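Side-chain contacts in uncharacterized HTH-type transcriptional regulator YydK (Bacillus subtilis subsp. subtilis, PDB 3BWG), which probably binds DNA as a transcription factor of the GntR family, with a winged helix-turn-helix domain joined to a UTRA domain: residues Val129-Asn133 with Gly134-Cys138; Asn186-Glu189 with Ala190-Gly194; Pro30-Glu33 with Thr34-Gln38; Ser42-Thr45 with Ile46-Leu50; Leu115-Gly118 with Met119-Ile123. All coordinates share one frame; numbering follows the deposited sequence.

Interaction 1: residues Val129-Asn133 with Gly134-Cys138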
loop_
_atom_site.group_PDB
_atom_site.type_symbol
_atom_site.label_atom_id
_atom_site.label_comp_id
_atom_site.label_asym_id
_atom_site.label_seq_id
_atom_site.Cartn_x
_atom_site.Cartn_y
_atom_site.Cartn_z
ATOM N N VAL B 129 -19.091 -10.540 -10.470
ATOM C CA VAL B 129 -19.043 -10.794 -9.047
ATOM C C VAL B 129 -17.964 -11.825 -8.900
ATOM O O VAL B 129 -17.874 -12.786 -9.700
ATOM C CB VAL B 129 -20.400 -11.306 -8.482
ATOM C CG1 VAL B 129 -20.343 -11.581 -6.934
ATOM C CG2 VAL B 129 -21.522 -10.308 -8.820
ATOM N N ARG B 130 -17.112 -11.610 -7.909
ATOM C CA ARG B 130 -16.041 -12.563 -7.637
ATOM C C ARG B 130 -16.251 -13.255 -6.287
ATOM O O ARG B 130 -16.901 -12.694 -5.412
ATOM C CB ARG B 130 -14.674 -11.895 -7.773
ATOM C CG ARG B 130 -14.576 -10.936 -8.963
ATOM C CD ARG B 130 -13.116 -10.570 -9.239
ATOM N NE ARG B 130 -12.419 -11.761 -9.781
ATOM C CZ ARG B 130 -11.095 -11.880 -9.855
ATOM N NH1 ARG B 130 -10.317 -10.876 -9.437
ATOM N NH2 ARG B 130 -10.549 -12.986 -10.377
ATOM N N TYR B 131 -15.747 -14.492 -6.158
ATOM C CA TYR B 131 -15.961 -15.346 -4.975
ATOM C C TYR B 131 -14.653 -15.948 -4.433
ATOM O O TYR B 131 -13.771 -16.350 -5.201
ATOM C CB TYR B 131 -16.914 -16.508 -5.278
ATOM C CG TYR B 131 -18.272 -16.117 -5.786
ATOM C CD1 TYR B 131 -19.421 -16.275 -4.999
ATOM C CD2 TYR B 131 -18.420 -15.614 -7.078
ATOM C CE1 TYR B 131 -20.712 -15.899 -5.502
ATOM C CE2 TYR B 131 -19.658 -15.249 -7.584
ATOM C CZ TYR B 131 -20.788 -15.368 -6.812
ATOM O OH TYR B 131 -21.975 -14.961 -7.390
ATOM N N ILE B 132 -14.524 -16.003 -3.112
ATOM C CA ILE B 132 -13.396 -16.692 -2.478
ATOM C C ILE B 132 -13.977 -17.772 -1.646
ATOM O O ILE B 132 -14.758 -17.508 -0.724
ATOM C CB ILE B 132 -12.451 -15.760 -1.625
ATOM C CG1 ILE B 132 -13.189 -14.550 -1.001
ATOM C CG2 ILE B 132 -11.283 -15.302 -2.465
ATOM C CD1 ILE B 132 -13.740 -14.777 0.406
ATOM N N ASN B 133 -13.662 -19.007 -2.030
ATOM C CA ASN B 133 -14.203 -20.208 -1.389
ATOM C C ASN B 133 -15.708 -20.197 -1.198
ATOM O O ASN B 133 -16.192 -20.322 -0.073
ATOM C CB ASN B 133 -13.484 -20.472 -0.057
ATOM C CG ASN B 133 -12.107 -21.100 -0.263
ATOM O OD1 ASN B 133 -11.997 -22.290 -0.611
ATOM N ND2 ASN B 133 -11.052 -20.302 -0.074
ATOM N N GLY B 134 -16.441 -20.017 -2.300
ATOM C CA GLY B 134 -17.910 -20.155 -2.290
ATOM C C GLY B 134 -18.672 -18.965 -1.707
ATOM O O GLY B 134 -19.910 -18.934 -1.730
ATOM N N GLN B 135 -17.941 -17.984 -1.187
ATOM C CA GLN B 135 -18.552 -16.795 -0.626
ATOM C C GLN B 135 -18.182 -15.600 -1.521
ATOM O O GLN B 135 -17.139 -15.616 -2.209
ATOM C CB GLN B 135 -18.090 -16.627 0.818
ATOM C CG GLN B 135 -18.386 -17.855 1.724
ATOM C CD GLN B 135 -19.869 -17.994 2.079
ATOM O OE1 GLN B 135 -20.612 -17.009 2.107
ATOM N NE2 GLN B 135 -20.306 -19.221 2.356
ATOM N N THR B 136 -19.052 -14.595 -1.571
ATOM C CA THR B 136 -18.775 -13.387 -2.360
ATOM C C THR B 136 -17.598 -12.584 -1.799
ATOM O O THR B 136 -17.505 -12.341 -0.579
ATOM C CB THR B 136 -19.995 -12.471 -2.473
ATOM O OG1 THR B 136 -20.409 -12.107 -1.157
ATOM C CG2 THR B 136 -21.119 -13.184 -3.171
ATOM N N LEU B 137 -16.714 -12.170 -2.718
ATOM C CA LEU B 137 -15.572 -11.311 -2.415
ATOM C C LEU B 137 -15.861 -9.835 -2.781
ATOM O O LEU B 137 -15.602 -8.898 -1.997
ATOM C CB LEU B 137 -14.327 -11.820 -3.168
ATOM C CG LEU B 137 -13.085 -10.913 -3.042
ATOM C CD1 LEU B 137 -12.626 -10.766 -1.584
ATOM C CD2 LEU B 137 -11.916 -11.332 -3.905
ATOM N N CYS B 138 -16.375 -9.635 -3.988
ATOM C CA CYS B 138 -16.559 -8.308 -4.516
ATOM C C CYS B 138 -17.484 -8.294 -5.712
ATOM O O CYS B 138 -17.815 -9.335 -6.270
ATOM C CB CYS B 138 -15.211 -7.666 -4.899
ATOM S SG CYS B 138 -14.327 -8.494 -6.263
#
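A beta hairpin with a two-residue loop joins strands 123-132 and 135-145 in the antiparallel sheet of the UTRA domain, and across it Arg-130 faces Cys-138, Tyr-131 faces Thr-136 and Ile-132 faces Gln-135. The chain reverses in a type I' turn from Ile-132 to Gln-135. Its corners, Asn-133 and Gly-134, both have positive phi, which asparagine tolerates better than most residues and glycine adopts readily. Beside the turn Ile-132 N donates to Gln-135 O at 2.8 Å. Further along, a classic beta bulge sets two residues against one: Arg-130 O takes a nearly straight bond (169°) from Leu-137 N at 2.8 Å and a weak one from Cys-138 N at 3.4 Å. The extra residue brings Leu-137 round toward the opposite arm, where its CB meets Ile-132 CG1 at 3.7 Å, the two aliphatic chains crossing at about a right angle. Cys-138 lies on the same sheet face as Arg-130, and its SG rests along the arginine's methylene groups, 3.6 Å from Arg-130 CG. A long residue suits this place because its aliphatic stem can cover the sulfur while the bend at chi3 (70°) carries the guanidinium away, to a salt bridge with Glu-91 and a hydrogen bond with Ser-97. Thr-136 uses both branches: OG1 turns out to Leu-193 O, which satisfies it, whereas the methyl group packs against the tyrosine, with Thr-136 CG2 lying obliquely 3.6 Å from Tyr-131 CE1.

Interaction 2: residues Asn186-Glu189 with Ala190-Gly194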
loop_
_atom_site.group_PDB
_atom_site.type_symbol
_atom_site.label_atom_id
_atom_site.label_comp_id
_atom_site.label_asym_id
_atom_site.label_seq_id
_atom_site.Cartn_x
_atom_site.Cartn_y
_atom_site.Cartn_z
ATOM N N ASN B 186 -25.424 -0.196 -1.452
ATOM C CA ASN B 186 -26.718 0.119 -1.989
ATOM C C ASN B 186 -27.390 -1.183 -2.376
ATOM O O ASN B 186 -26.770 -2.248 -2.254
ATOM C CB ASN B 186 -26.576 1.087 -3.166
ATOM C CG ASN B 186 -26.051 0.428 -4.410
ATOM O OD1 ASN B 186 -26.089 -0.783 -4.549
ATOM N ND2 ASN B 186 -25.558 1.234 -5.337
ATOM N N GLU B 187 -28.625 -1.103 -2.873
ATOM C CA GLU B 187 -29.458 -2.301 -3.112
ATOM C C GLU B 187 -28.817 -3.234 -4.110
ATOM O O GLU B 187 -28.788 -4.442 -3.907
ATOM C CB GLU B 187 -30.895 -1.966 -3.601
ATOM C CG GLU B 187 -31.682 -1.029 -2.731
ATOM C CD GLU B 187 -32.185 -1.669 -1.448
ATOM O OE1 GLU B 187 -32.329 -2.919 -1.411
ATOM O OE2 GLU B 187 -32.454 -0.915 -0.479
ATOM N N GLU B 188 -28.331 -2.661 -5.198
ATOM C CA GLU B 188 -27.724 -3.459 -6.238
ATOM C C GLU B 188 -26.432 -4.144 -5.744
ATOM O O GLU B 188 -26.250 -5.349 -5.949
ATOM C CB GLU B 188 -27.462 -2.606 -7.471
ATOM C CG GLU B 188 -27.195 -3.439 -8.711
ATOM C CD GLU B 188 -26.485 -2.665 -9.801
ATOM O OE1 GLU B 188 -26.360 -3.216 -10.934
ATOM O OE2 GLU B 188 -26.053 -1.513 -9.523
ATOM N N GLU B 189 -25.536 -3.387 -5.098
ATOM C CA GLU B 189 -24.354 -4.015 -4.503
ATOM C C GLU B 189 -24.711 -5.075 -3.448
ATOM O O GLU B 189 -24.149 -6.177 -3.469
ATOM C CB GLU B 189 -23.442 -2.960 -3.901
ATOM C CG GLU B 189 -22.965 -1.966 -4.933
ATOM C CD GLU B 189 -22.279 -0.771 -4.332
ATOM O OE1 GLU B 189 -21.575 -0.063 -5.100
ATOM O OE2 GLU B 189 -22.408 -0.553 -3.107
ATOM N N ALA B 190 -25.638 -4.743 -2.538
ATOM C CA ALA B 190 -26.043 -5.669 -1.486
ATOM C C ALA B 190 -26.581 -6.989 -2.058
ATOM O O ALA B 190 -26.271 -8.075 -1.551
ATOM C CB ALA B 190 -27.091 -5.035 -0.567
ATOM N N GLU B 191 -27.366 -6.892 -3.122
ATOM C CA GLU B 191 -27.916 -8.077 -3.758
ATOM C C GLU B 191 -26.828 -8.959 -4.437
ATOM O O GLU B 191 -26.798 -10.189 -4.246
ATOM C CB GLU B 191 -29.050 -7.678 -4.707
ATOM C CG GLU B 191 -29.335 -8.689 -5.807
ATOM C CD GLU B 191 -30.742 -8.602 -6.349
ATOM O OE1 GLU B 191 -31.545 -7.755 -5.868
ATOM O OE2 GLU B 191 -31.050 -9.410 -7.263
ATOM N N TYR B 192 -25.933 -8.342 -5.208
ATOM C CA TYR B 192 -24.780 -9.090 -5.769
ATOM C C TYR B 192 -23.927 -9.749 -4.676
ATOM O O TYR B 192 -23.506 -10.909 -4.817
ATOM C CB TYR B 192 -23.890 -8.185 -6.620
ATOM C CG TYR B 192 -24.479 -7.791 -7.947
ATOM C CD1 TYR B 192 -24.940 -8.759 -8.849
ATOM C CD2 TYR B 192 -24.548 -6.447 -8.322
ATOM C CE1 TYR B 192 -25.495 -8.396 -10.078
ATOM C CE2 TYR B 192 -25.097 -6.076 -9.551
ATOM C CZ TYR B 192 -25.555 -7.051 -10.425
ATOM O OH TYR B 192 -26.075 -6.657 -11.637
ATOM N N LEU B 193 -23.703 -9.032 -3.568
ATOM C CA LEU B 193 -22.879 -9.564 -2.464
ATOM C C LEU B 193 -23.607 -10.493 -1.526
ATOM O O LEU B 193 -22.966 -11.194 -0.740
ATOM C CB LEU B 193 -22.129 -8.454 -1.704
ATOM C CG LEU B 193 -21.150 -7.663 -2.593
ATOM C CD1 LEU B 193 -20.461 -6.545 -1.792
ATOM C CD2 LEU B 193 -20.090 -8.528 -3.301
ATOM N N GLY B 194 -24.939 -10.543 -1.629
ATOM C CA GLY B 194 -25.763 -11.304 -0.673
ATOM C C GLY B 194 -25.765 -10.730 0.737
ATOM O O GLY B 194 -25.881 -11.472 1.704
#
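Tyr-192 packs along Glu-188, one turn earlier in the short helix 187-193 of the UTRA domain, whose N-terminus carries a capping box made by Asn-186 and Glu-189. At the root of the tyrosine, CB lies 3.7 Å from Glu-189 O. With Tyr-192 CG anti to the carbonyl carbon (chi1 -72°), the ring leans back over the preceding turn, and its CD2 comes to 3.1 Å from Glu-188 O, approaching obliquely. Next outward, Tyr-192 CE2 meets the glutamate's own chain, 3.5 Å from Glu-188 CG. The phenol tip ends beside the carboxylate, Tyr-192 OH standing 3.5 Å from Glu-188 OE1. The two side chains point the same way, the carboxylate plane turned 46° from the ring; an extended glutamate is long enough to follow the ring to its end. Tyr-192 also stacks on Tyr-139 of strand 135-145, one of the contacts that join the helix to the sheet. Glu-189 OE2 forms a salt bridge with Lys-201 and takes a further, weak bond from Asn-186 N at 3.5 Å. Gly-194, with positive phi, ends the helix in a Schellman motif. The cap's stronger half runs the other way: Glu-189 N donates to Asn-186 OD1 at 2.7 Å, almost straight at 167°.

Interaction 3: residues Pro30-Glu33 with Thr34-Gln38; sequences PVLE and TLMAQ
Pro-30 and Leu-35 meet at about a right angle, the proline ring presenting CB to one branch of the leucine, with Pro-30 CB 3.6 Å from Leu-35 CD2. The rigid ring suits the entry to helix 32-39, where no amide hydrogen is needed of it. Val-31 and Thr-34 also cross at right angles, Val-31 CG1 lying 3.5 Å from Thr-34 OG1. Because the threonine hydroxyl sits beside its own backbone N (chi1 -56°), its methyl branch is left to face the proline, Thr-34 CG2 being 3.8 Å from Pro-30 CB. That hydroxyl also reaches a water 2.9 Å from Thr-34 OG1, and the same water accepts from Val-31 N, bridging the N-cap residue to the first turn. Val-31 O is gripped twice, by Thr-34 N at 2.8 Å and by Leu-35 N at 3.2 Å. Further on, Met-36, a selenomethionine, slants across Leu-32, its CG 3.5 Å from Leu-32 O, while the modelled place of its terminal methyl is doubtful. Leu-32, Leu-35 and Met-36 all touch Ile-46 of helix 43-55, as expected for the first helix of the predicted helix-turn-helix motif in a GntR-type winged-helix domain.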
loop_
_atom_site.group_PDB
_atom_site.type_symbol
_atom_site.label_atom_id
_atom_site.label_comp_id
_atom_site.label_asym_id
_atom_site.label_seq_id
_atom_site.Cartn_x
_atom_site.Cartn_y
_atom_site.Cartn_z
ATOM N N PRO B 30 19.964 -17.566 7.470
ATOM C CA PRO B 30 21.372 -17.962 7.395
ATOM C C PRO B 30 22.256 -16.828 6.865
ATOM O O PRO B 30 21.833 -16.054 5.997
ATOM C CB PRO B 30 21.345 -19.128 6.413
ATOM C CG PRO B 30 20.024 -19.767 6.662
ATOM C CD PRO B 30 19.081 -18.597 6.892
ATOM N N VAL B 31 23.468 -16.743 7.408
ATOM C CA VAL B 31 24.452 -15.737 7.022
ATOM C C VAL B 31 25.007 -16.010 5.603
ATOM O O VAL B 31 24.931 -17.130 5.123
ATOM C CB VAL B 31 25.538 -15.609 8.136
ATOM C CG1 VAL B 31 26.621 -16.711 8.034
ATOM C CG2 VAL B 31 26.152 -14.239 8.132
ATOM N N LEU B 32 25.533 -14.988 4.925
ATOM C CA LEU B 32 26.017 -15.135 3.542
ATOM C C LEU B 32 26.769 -16.457 3.265
ATOM O O LEU B 32 26.424 -17.194 2.337
ATOM C CB LEU B 32 26.926 -13.960 3.157
ATOM C CG LEU B 32 26.655 -13.198 1.845
ATOM C CD1 LEU B 32 27.570 -11.964 1.718
ATOM C CD2 LEU B 32 26.767 -14.042 0.599
ATOM N N GLU B 33 27.802 -16.731 4.059
ATOM C CA GLU B 33 28.653 -17.890 3.849
ATOM C C GLU B 33 27.890 -19.211 3.975
ATOM O O GLU B 33 28.261 -20.195 3.350
ATOM C CB GLU B 33 29.857 -17.864 4.798
ATOM C CG GLU B 33 31.039 -16.969 4.322
ATOM C CD GLU B 33 32.020 -17.653 3.323
ATOM O OE1 GLU B 33 32.899 -16.933 2.773
ATOM O OE2 GLU B 33 31.929 -18.885 3.086
ATOM N N THR B 34 26.817 -19.228 4.771
ATOM C CA THR B 34 25.959 -20.434 4.927
ATOM C C THR B 34 25.130 -20.695 3.669
ATOM O O THR B 34 25.006 -21.829 3.204
ATOM C CB THR B 34 25.066 -20.317 6.158
ATOM O OG1 THR B 34 25.898 -20.078 7.295
ATOM C CG2 THR B 34 24.252 -21.613 6.394
ATOM N N LEU B 35 24.610 -19.613 3.105
ATOM C CA LEU B 35 23.853 -19.664 1.864
ATOM C C LEU B 35 24.718 -20.072 0.694
ATOM O O LEU B 35 24.323 -20.932 -0.098
ATOM C CB LEU B 35 23.173 -18.311 1.594
ATOM C CG LEU B 35 22.185 -17.851 2.671
ATOM C CD1 LEU B 35 21.733 -16.381 2.427
ATOM C CD2 LEU B 35 21.001 -18.852 2.791
HETATM N N MSE B 36 25.899 -19.460 0.576
HETATM C CA MSE B 36 26.860 -19.878 -0.439
HETATM C C MSE B 36 27.093 -21.368 -0.349
HETATM O O MSE B 36 26.968 -22.065 -1.339
HETATM C CB MSE B 36 28.190 -19.164 -0.269
HETATM C CG MSE B 36 28.142 -17.723 -0.719
HETATM SE SE MSE B 36 29.777 -16.882 -0.119
HETATM C CE MSE B 36 29.206 -15.815 1.340
ATOM N N ALA B 37 27.397 -21.853 0.854
ATOM C CA ALA B 37 27.791 -23.250 1.047
ATOM C C ALA B 37 26.614 -24.141 0.703
ATOM O O ALA B 37 26.759 -25.099 -0.043
ATOM C CB ALA B 37 28.253 -23.486 2.466
ATOM N N GLN B 38 25.445 -23.761 1.225
ATOM C CA GLN B 38 24.182 -24.403 0.915
ATOM C C GLN B 38 23.948 -24.627 -0.583
ATOM O O GLN B 38 23.860 -25.773 -1.017
ATOM C CB GLN B 38 23.042 -23.592 1.506
ATOM C CG GLN B 38 21.723 -24.301 1.488
ATOM C CD GLN B 38 20.630 -23.522 2.208
ATOM O OE1 GLN B 38 19.450 -23.820 2.046
ATOM N NE2 GLN B 38 21.015 -22.542 3.022
HETATM O O HOH W 1 24.210 -19.114 9.413
#

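Interaction 4: residues Ser42-Thr45 with Ile46-Leu50; sequences SKST and ITKSL
Thr-47 turns its hydroxyl back onto Lys-43, one turn earlier in helix 43-55, the second helix of the predicted helix-turn-helix motif. Both polar hydrogens of the threonine go to one acceptor: Thr-47 OG1 donates to Lys-43 O at 2.9 Å, and Thr-47 N donates to the same oxygen at 2.9 Å. The hydroxyl can do this because OG1 stands beside its own backbone N (chi1 -65°), and it arrives from above the carbonyl plane, 42° out of it. A valine in its place has a methyl where the hydroxyl stood, and Lys-43 O would probably lose its second donor.

The tight side of the helix is built from small or branched residues. Ile-46, buried, sets CG1 3.6 Å from Ser-42 O and packs on Ile-10 of helix 6-20. Ser-49 is small enough to let helix 6-20 come close; its OG bonds to Tyr-7 O and also lies 3.2 Å from Thr-45 O. The solvent side is far looser. There Lys-48 runs extended past Ser-44, and the two side chains come no closer than 3.9 Å, Lys-48 CE to Ser-44 OG, although Lys-48 CG lies 3.3 Å from Ser-44 O. Lys-43 is exposed too, though its chain touches Met-36 of helix 32-39. Such chemistry, with apolar groups inward, hydroxyls partly spent on the helix's own carbonyls and long positive chains outward, is consistent with a helix that faces DNA.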
loop_
_atom_site.group_PDB
_atom_site.type_symbol
_atom_site.label_atom_id
_atom_site.label_comp_id
_atom_site.label_asym_id
_atom_site.label_seq_id
_atom_site.Cartn_x
_atom_site.Cartn_y
_atom_site.Cartn_z
ATOM N N SER B 42 28.548 -18.646 -5.920
ATOM C CA SER B 42 29.359 -17.504 -5.553
ATOM C C SER B 42 28.747 -16.588 -4.486
ATOM O O SER B 42 27.536 -16.621 -4.220
ATOM C CB SER B 42 29.713 -16.685 -6.777
ATOM O OG SER B 42 31.058 -16.262 -6.632
ATOM N N LYS B 43 29.607 -15.767 -3.878
ATOM C CA LYS B 43 29.167 -14.666 -3.032
ATOM C C LYS B 43 28.283 -13.757 -3.867
ATOM O O LYS B 43 27.248 -13.311 -3.403
ATOM C CB LYS B 43 30.366 -13.896 -2.463
ATOM C CG LYS B 43 30.027 -12.607 -1.655
ATOM C CD LYS B 43 31.208 -12.169 -0.764
ATOM C CE LYS B 43 31.317 -13.064 0.502
ATOM N NZ LYS B 43 32.731 -13.365 0.917
ATOM N N SER B 44 28.699 -13.505 -5.107
ATOM C CA SER B 44 27.978 -12.615 -6.025
ATOM C C SER B 44 26.599 -13.179 -6.434
ATOM O O SER B 44 25.649 -12.425 -6.656
ATOM C CB SER B 44 28.831 -12.365 -7.266
ATOM O OG SER B 44 28.018 -11.956 -8.348
ATOM N N THR B 45 26.512 -14.500 -6.567
ATOM C CA THR B 45 25.258 -15.158 -6.907
ATOM C C THR B 45 24.296 -15.007 -5.740
ATOM O O THR B 45 23.130 -14.637 -5.930
ATOM C CB THR B 45 25.494 -16.644 -7.312
ATOM O OG1 THR B 45 26.272 -16.678 -8.509
ATOM C CG2 THR B 45 24.166 -17.372 -7.583
ATOM N N ILE B 46 24.779 -15.228 -4.519
ATOM C CA ILE B 46 23.928 -15.032 -3.343
ATOM C C ILE B 46 23.487 -13.566 -3.180
ATOM O O ILE B 46 22.337 -13.294 -2.873
ATOM C CB ILE B 46 24.558 -15.581 -2.022
ATOM C CG1 ILE B 46 24.666 -17.117 -2.053
ATOM C CG2 ILE B 46 23.731 -15.167 -0.812
ATOM C CD1 ILE B 46 23.288 -17.881 -2.127
ATOM N N THR B 47 24.408 -12.636 -3.412
ATOM C CA THR B 47 24.120 -11.199 -3.294
ATOM C C THR B 47 22.960 -10.764 -4.222
ATOM O O THR B 47 22.108 -9.960 -3.823
ATOM C CB THR B 47 25.411 -10.390 -3.510
ATOM O OG1 THR B 47 26.323 -10.695 -2.445
ATOM C CG2 THR B 47 25.144 -8.925 -3.524
ATOM N N LYS B 48 22.921 -11.326 -5.433
ATOM C CA LYS B 48 21.846 -11.084 -6.408
ATOM C C LYS B 48 20.505 -11.714 -6.010
ATOM O O LYS B 48 19.438 -11.158 -6.276
ATOM C CB LYS B 48 22.275 -11.591 -7.798
ATOM C CG LYS B 48 23.421 -10.805 -8.425
ATOM C CD LYS B 48 23.532 -11.085 -9.932
ATOM C CE LYS B 48 24.925 -10.762 -10.485
ATOM N NZ LYS B 48 24.915 -10.746 -11.980
ATOM N N SER B 49 20.558 -12.885 -5.385
ATOM C CA SER B 49 19.362 -13.525 -4.841
ATOM C C SER B 49 18.789 -12.678 -3.701
ATOM O O SER B 49 17.576 -12.463 -3.600
ATOM C CB SER B 49 19.689 -14.931 -4.352
ATOM O OG SER B 49 20.149 -15.721 -5.426
ATOM N N LEU B 50 19.680 -12.146 -2.877
ATOM C CA LEU B 50 19.245 -11.314 -1.785
ATOM C C LEU B 50 18.602 -10.024 -2.284
ATOM O O LEU B 50 17.613 -9.603 -1.686
ATOM C CB LEU B 50 20.375 -11.089 -0.768
ATOM C CG LEU B 50 20.899 -12.383 -0.106
ATOM C CD1 LEU B 50 22.120 -12.096 0.743
ATOM C CD2 LEU B 50 19.828 -13.089 0.710
#

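Interaction 5: residues Leu115-Gly118 with Met119-Ile123; sequences LNIG and MDEDI
A local turn contact, in which Glu-121 folds back over Ile-117 and Gly-118, shapes the loop between helix 109-114 and strand 123-132. The carboxylate reaches the start of the turn: Gly-118 N donates to Glu-121 OE2 at 2.9 Å, a fairly straight bond (163°) that meets the oxygen on its anti side, 33° out of the carboxylate plane. An extended chain beyond CG gives glutamate the span for this, and the carboxylate itself lies against Ile-117, whose CB is 3.3 Å from Glu-121 OE2. The backbone here is a type I beta turn from Gly-118 to Glu-121, with Glu-121 N bonded to Gly-118 O at 3.2 Å; just before it, Asn-116 with positive phi ends the helix in a Schellman motif. Were Glu-121 cut back to an alanine here, Gly-118 N would probably lose this acceptor and one side of Ile-117 its cover. Inward from the turn the contact becomes apolar. Ile-117 crosses Ile-123 at about a right angle, CD1 of Ile-117 pressed to 3.5 Å from Ile-123 CG2. Ile-123 CG2 also meets Leu-115, whose CD1 is 3.8 Å from it. Leu-115 and Ile-123 both pack on Tyr-143 of strand 135-145.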
loop_
_atom_site.group_PDB
_atom_site.type_symbol
_atom_site.label_atom_id
_atom_site.label_comp_id
_atom_site.label_asym_id
_atom_site.label_seq_id
_atom_site.Cartn_x
_atom_site.Cartn_y
_atom_site.Cartn_z
ATOM N N LEU B 115 -8.898 6.515 -17.891
ATOM C CA LEU B 115 -8.093 5.873 -18.927
ATOM C C LEU B 115 -7.334 6.853 -19.815
ATOM O O LEU B 115 -6.561 6.442 -20.668
ATOM C CB LEU B 115 -8.987 4.980 -19.789
ATOM C CG LEU B 115 -9.544 3.760 -19.058
ATOM C CD1 LEU B 115 -10.538 3.074 -19.984
ATOM C CD2 LEU B 115 -8.382 2.794 -18.590
ATOM N N ASN B 116 -7.580 8.151 -19.643
ATOM C CA ASN B 116 -7.002 9.171 -20.511
ATOM C C ASN B 116 -7.369 9.032 -21.954
ATOM O O ASN B 116 -6.493 9.179 -22.802
ATOM C CB ASN B 116 -5.467 9.072 -20.504
ATOM C CG ASN B 116 -4.846 10.096 -19.679
ATOM O OD1 ASN B 116 -4.939 10.063 -18.437
ATOM N ND2 ASN B 116 -4.222 11.079 -20.346
ATOM N N ILE B 117 -8.610 8.710 -22.258
ATOM C CA ILE B 117 -8.989 8.542 -23.661
ATOM C C ILE B 117 -10.104 9.484 -24.100
ATOM O O ILE B 117 -10.790 10.111 -23.277
ATOM C CB ILE B 117 -9.384 7.095 -23.983
ATOM C CG1 ILE B 117 -10.453 6.579 -22.995
ATOM C CG2 ILE B 117 -8.123 6.229 -24.048
ATOM C CD1 ILE B 117 -10.951 5.166 -23.325
ATOM N N GLY B 118 -10.270 9.594 -25.411
ATOM C CA GLY B 118 -11.429 10.302 -25.957
ATOM C C GLY B 118 -12.655 9.443 -25.662
ATOM O O GLY B 118 -12.548 8.199 -25.508
HETATM N N MSE B 119 -13.819 10.084 -25.584
HETATM C CA MSE B 119 -15.057 9.337 -25.336
HETATM C C MSE B 119 -15.562 8.512 -26.526
HETATM O O MSE B 119 -16.446 7.647 -26.372
HETATM C CB MSE B 119 -16.134 10.252 -24.765
HETATM C CG MSE B 119 -15.865 10.578 -23.302
HETATM SE SE MSE B 119 -16.963 12.029 -22.809
HETATM C CE MSE B 119 -18.692 11.141 -23.212
ATOM N N ASP B 120 -14.977 8.747 -27.700
ATOM C CA ASP B 120 -15.326 7.924 -28.851
ATOM C C ASP B 120 -14.389 6.727 -29.036
ATOM O O ASP B 120 -14.524 5.989 -30.018
ATOM C CB ASP B 120 -15.438 8.760 -30.142
ATOM C CG ASP B 120 -16.441 8.156 -31.151
ATOM O OD1 ASP B 120 -17.311 7.343 -30.759
ATOM O OD2 ASP B 120 -16.371 8.503 -32.348
ATOM N N GLU B 121 -13.457 6.535 -28.099
ATOM C CA GLU B 121 -12.563 5.382 -28.148
ATOM C C GLU B 121 -13.251 4.158 -27.500
ATOM O O GLU B 121 -13.792 4.258 -26.386
ATOM C CB GLU B 121 -11.225 5.701 -27.460
ATOM C CG GLU B 121 -10.360 6.787 -28.130
ATOM C CD GLU B 121 -8.922 6.849 -27.554
ATOM O OE1 GLU B 121 -8.189 5.816 -27.590
ATOM O OE2 GLU B 121 -8.533 7.934 -27.048
ATOM N N ASP B 122 -13.271 3.028 -28.203
ATOM C CA ASP B 122 -13.898 1.808 -27.664
ATOM C C ASP B 122 -13.208 1.289 -26.392
ATOM O O ASP B 122 -11.973 1.314 -26.276
ATOM C CB ASP B 122 -13.846 0.683 -28.695
ATOM C CG ASP B 122 -14.781 0.901 -29.859
ATOM O OD1 ASP B 122 -15.680 1.760 -29.760
ATOM O OD2 ASP B 122 -14.631 0.185 -30.871
ATOM N N ILE B 123 -13.994 0.844 -25.426
ATOM C CA ILE B 123 -13.427 0.119 -24.292
ATOM C C ILE B 123 -14.093 -1.253 -24.253
ATOM O O ILE B 123 -15.206 -1.376 -24.789
ATOM C CB ILE B 123 -13.547 0.896 -22.934
ATOM C CG1 ILE B 123 -14.984 1.339 -22.591
ATOM C CG2 ILE B 123 -12.668 2.157 -22.981
ATOM C CD1 ILE B 123 -15.787 0.394 -21.686
#

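How the interactions relate
Interactions 3 and 4 belong to the predicted DNA-binding, GntR-type domain and touch directly, Met-36 CG lying 3.7 Å from Ser-42 O; interactions 1, 2 and 5 belong to the UTRA domain. Interaction 3 is a surface contact, while the other four are partly buried. Interactions 1 and 2 also touch, since Thr-136 of the hairpin meets Leu-193 of the helix; interaction 5 is in the loop that leads into strand 123-132, whose far end carries interaction 1, and their nearest atoms are about 16 Å apart. Chemistry follows place: main-chain bonds dominate the hairpin, a carboxamide and, weakly, a carboxylate serve the cap of interaction 2, a carboxylate the turn of interaction 5, and hydroxyls and lysines mark interaction 4.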